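Side-chain contact in probable acylphosphatase (Bacillus subtilis, PDB 3BR8), which catalyses the hydrolysis of acyl phosphates to a carboxylate and inorganic phosphate: residues A31-N36 against R41-A46. Residues are numbered along the deposited sequence; the frame is centred on the assembly and turned at random.
Sequences AGWVKN and RVEILA. With PO4 (phosphate ion), chain B.
The central beta hairpin of the acylphosphatase sheet brings Trp33 across to Glu43 and Leu45 on the face turned away from the helices. Trp33 and Leu45 form a hydrogen-bonded antiparallel pair, as do Lys35 and Glu43, each joined by two backbone bonds. With CG wedged between its backbone N and carbonyl carbon (chi1 69°), the Trp33 indole leans over the neighbouring strand. Leu45 CB sits under the six-membered ring, 3.7 Å from its centroid, in a CH-pi contact almost on the ring normal, while Leu45 CG lies beneath CH2 and CZ3. At the indole edge, NE1 of Trp33 gives a nearly straight bond (171°) to OE2 of Glu43, 2.8 Å away, in the ring plane and onto the anti lone pair of the carboxylate. The same OE2 takes a second bond from a water that also accepts from Lys35 NZ, whereas OE1 of Glu43 is salt-bridged to Arg37. An alanine in place of Trp33 would probably uncover Leu45 and take from Glu43 OE2 its indole donor, leaving the carboxylate freer to turn.

In the alpha/beta sandwich of this family the other face of the hairpin packs on the two helices. There Val34 CG2 presses tightly on Val42 CG1, at 3.5 Å, and meets Ile44 CG1 at 3.9 Å; helix 17-27 covers Val34. At the strand end the active-site residue Asn36 lies alongside Val42, its OD1 3.6 Å from Val42 CG2, and its ND2 donates to O3 of the phosphate ion at 3.0 Å, an anion also bound by the catalytic Arg18 and by backbone N atoms of Gly14 to Phe17.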
loop_
_atom_site.group_PDB
_atom_site.type_symbol
_atom_site.label_atom_id
_atom_site.label_comp_id
_atom_site.label_asym_id
_atom_site.label_seq_id
_atom_site.Cartn_x
_atom_site.Cartn_y
_atom_site.Cartn_z
ATOM N N ALA A 31 -2.279 5.986 -7.269
ATOM C CA ALA A 31 -2.480 4.926 -8.260
ATOM C C ALA A 31 -1.502 3.773 -8.020
ATOM O O ALA A 31 -0.427 3.966 -7.458
ATOM C CB ALA A 31 -2.318 5.477 -9.655
ATOM N N GLY A 32 -1.882 2.571 -8.428
ATOM C CA GLY A 32 -1.045 1.403 -8.209
ATOM C C GLY A 32 -1.877 0.200 -7.831
ATOM O O GLY A 32 -2.974 0.000 -8.372
ATOM N N TRP A 33 -1.379 -0.603 -6.894
ATOM C CA TRP A 33 -2.074 -1.826 -6.514
ATOM C C TRP A 33 -1.637 -2.347 -5.150
ATOM O O TRP A 33 -0.611 -1.933 -4.601
ATOM C CB TRP A 33 -1.884 -2.936 -7.575
ATOM C CG TRP A 33 -0.461 -3.499 -7.651
ATOM C CD1 TRP A 33 0.092 -4.477 -6.851
ATOM C CD2 TRP A 33 0.558 -3.124 -8.581
ATOM N NE1 TRP A 33 1.393 -4.717 -7.229
ATOM C CE2 TRP A 33 1.702 -3.910 -8.291
ATOM C CE3 TRP A 33 0.614 -2.208 -9.636
ATOM C CZ2 TRP A 33 2.888 -3.799 -9.021
ATOM C CZ3 TRP A 33 1.793 -2.091 -10.358
ATOM C CH2 TRP A 33 2.917 -2.885 -10.047
ATOM N N VAL A 34 -2.438 -3.275 -4.634
ATOM C CA VAL A 34 -2.134 -4.031 -3.434
ATOM C C VAL A 34 -2.370 -5.514 -3.755
ATOM O O VAL A 34 -3.303 -5.869 -4.490
ATOM C CB VAL A 34 -2.976 -3.542 -2.217
ATOM C CG1 VAL A 34 -4.481 -3.708 -2.465
ATOM C CG2 VAL A 34 -2.551 -4.249 -0.941
ATOM N N LYS A 35 -1.516 -6.377 -3.208
ATOM C CA LYS A 35 -1.540 -7.798 -3.549
ATOM C C LYS A 35 -1.004 -8.627 -2.389
ATOM O O LYS A 35 0.025 -8.286 -1.811
ATOM C CB LYS A 35 -0.679 -8.042 -4.795
ATOM C CG LYS A 35 -0.515 -9.498 -5.220
ATOM C CD LYS A 35 0.300 -9.565 -6.496
ATOM C CE LYS A 35 0.749 -10.976 -6.819
ATOM N NZ LYS A 35 1.553 -11.011 -8.091
ATOM N N ASN A 36 -1.692 -9.718 -2.069
ATOM C CA ASN A 36 -1.180 -10.669 -1.099
ATOM C C ASN A 36 -0.081 -11.539 -1.709
ATOM O O ASN A 36 -0.236 -12.056 -2.819
ATOM C CB ASN A 36 -2.302 -11.576 -0.592
ATOM C CG ASN A 36 -3.166 -10.915 0.464
ATOM O OD1 ASN A 36 -2.865 -9.832 0.967
ATOM N ND2 ASN A 36 -4.250 -11.589 0.820
ATOM N N ARG A 41 3.178 -11.764 3.378
ATOM C CA ARG A 41 3.374 -10.325 3.267
ATOM C C ARG A 41 2.414 -9.703 2.264
ATOM O O ARG A 41 1.780 -10.404 1.470
ATOM C CB ARG A 41 4.814 -10.019 2.884
ATOM C CG ARG A 41 5.820 -10.465 3.933
ATOM C CD ARG A 41 7.229 -10.122 3.512
ATOM N NE ARG A 41 7.604 -10.862 2.311
ATOM C CZ ARG A 41 8.747 -10.704 1.649
ATOM N NH1 ARG A 41 9.637 -9.803 2.048
ATOM N NH2 ARG A 41 8.989 -11.440 0.574
ATOM N N VAL A 42 2.321 -8.378 2.320
ATOM C CA VAL A 42 1.447 -7.631 1.419
ATOM C C VAL A 42 2.311 -6.637 0.648
ATOM O O VAL A 42 3.095 -5.888 1.246
ATOM C CB VAL A 42 0.328 -6.898 2.202
ATOM C CG1 VAL A 42 -0.511 -6.037 1.270
ATOM C CG2 VAL A 42 -0.558 -7.909 2.928
ATOM N N GLU A 43 2.193 -6.662 -0.676
ATOM C CA GLU A 43 2.914 -5.723 -1.518
ATOM C C GLU A 43 1.982 -4.589 -1.943
ATOM O O GLU A 43 0.810 -4.811 -2.243
ATOM C CB GLU A 43 3.556 -6.432 -2.728
ATOM C CG GLU A 43 2.674 -6.585 -3.946
ATOM C CD GLU A 43 3.408 -7.142 -5.144
ATOM O OE1 GLU A 43 4.249 -8.042 -4.957
ATOM O OE2 GLU A 43 3.123 -6.698 -6.273
ATOM N N ILE A 44 2.513 -3.370 -1.934
ATOM C CA ILE A 44 1.760 -2.185 -2.306
ATOM C C ILE A 44 2.636 -1.342 -3.222
ATOM O O ILE A 44 3.754 -0.977 -2.840
ATOM C CB ILE A 44 1.399 -1.317 -1.072
ATOM C CG1 ILE A 44 0.625 -2.101 0.001
ATOM C CG2 ILE A 44 0.608 -0.084 -1.521
ATOM C CD1 ILE A 44 0.478 -1.352 1.334
ATOM N N LEU A 45 2.141 -1.058 -4.427
ATOM C CA LEU A 45 2.783 -0.097 -5.310
ATOM C C LEU A 45 1.895 1.136 -5.315
ATOM O O LEU A 45 0.700 1.031 -5.617
ATOM C CB LEU A 45 2.917 -0.680 -6.719
ATOM C CG LEU A 45 3.753 0.064 -7.755
ATOM C CD1 LEU A 45 2.994 1.204 -8.446
ATOM C CD2 LEU A 45 5.077 0.508 -7.162
ATOM N N ALA A 46 2.453 2.289 -4.954
ATOM C CA ALA A 46 1.654 3.510 -4.899
ATOM C C ALA A 46 2.400 4.668 -5.552
ATOM O O ALA A 46 3.587 4.871 -5.286
ATOM C CB ALA A 46 1.296 3.850 -3.463
HETATM P P PO4 B . -7.151 -9.757 3.232
HETATM O O1 PO4 B . -6.324 -9.133 4.355
HETATM O O2 PO4 B . -8.504 -10.021 3.856
HETATM O O3 PO4 B . -6.459 -11.046 2.815
HETATM O O4 PO4 B . -7.280 -8.725 2.120
HETATM O O HOH W 1 3.317 -8.545 -8.280
#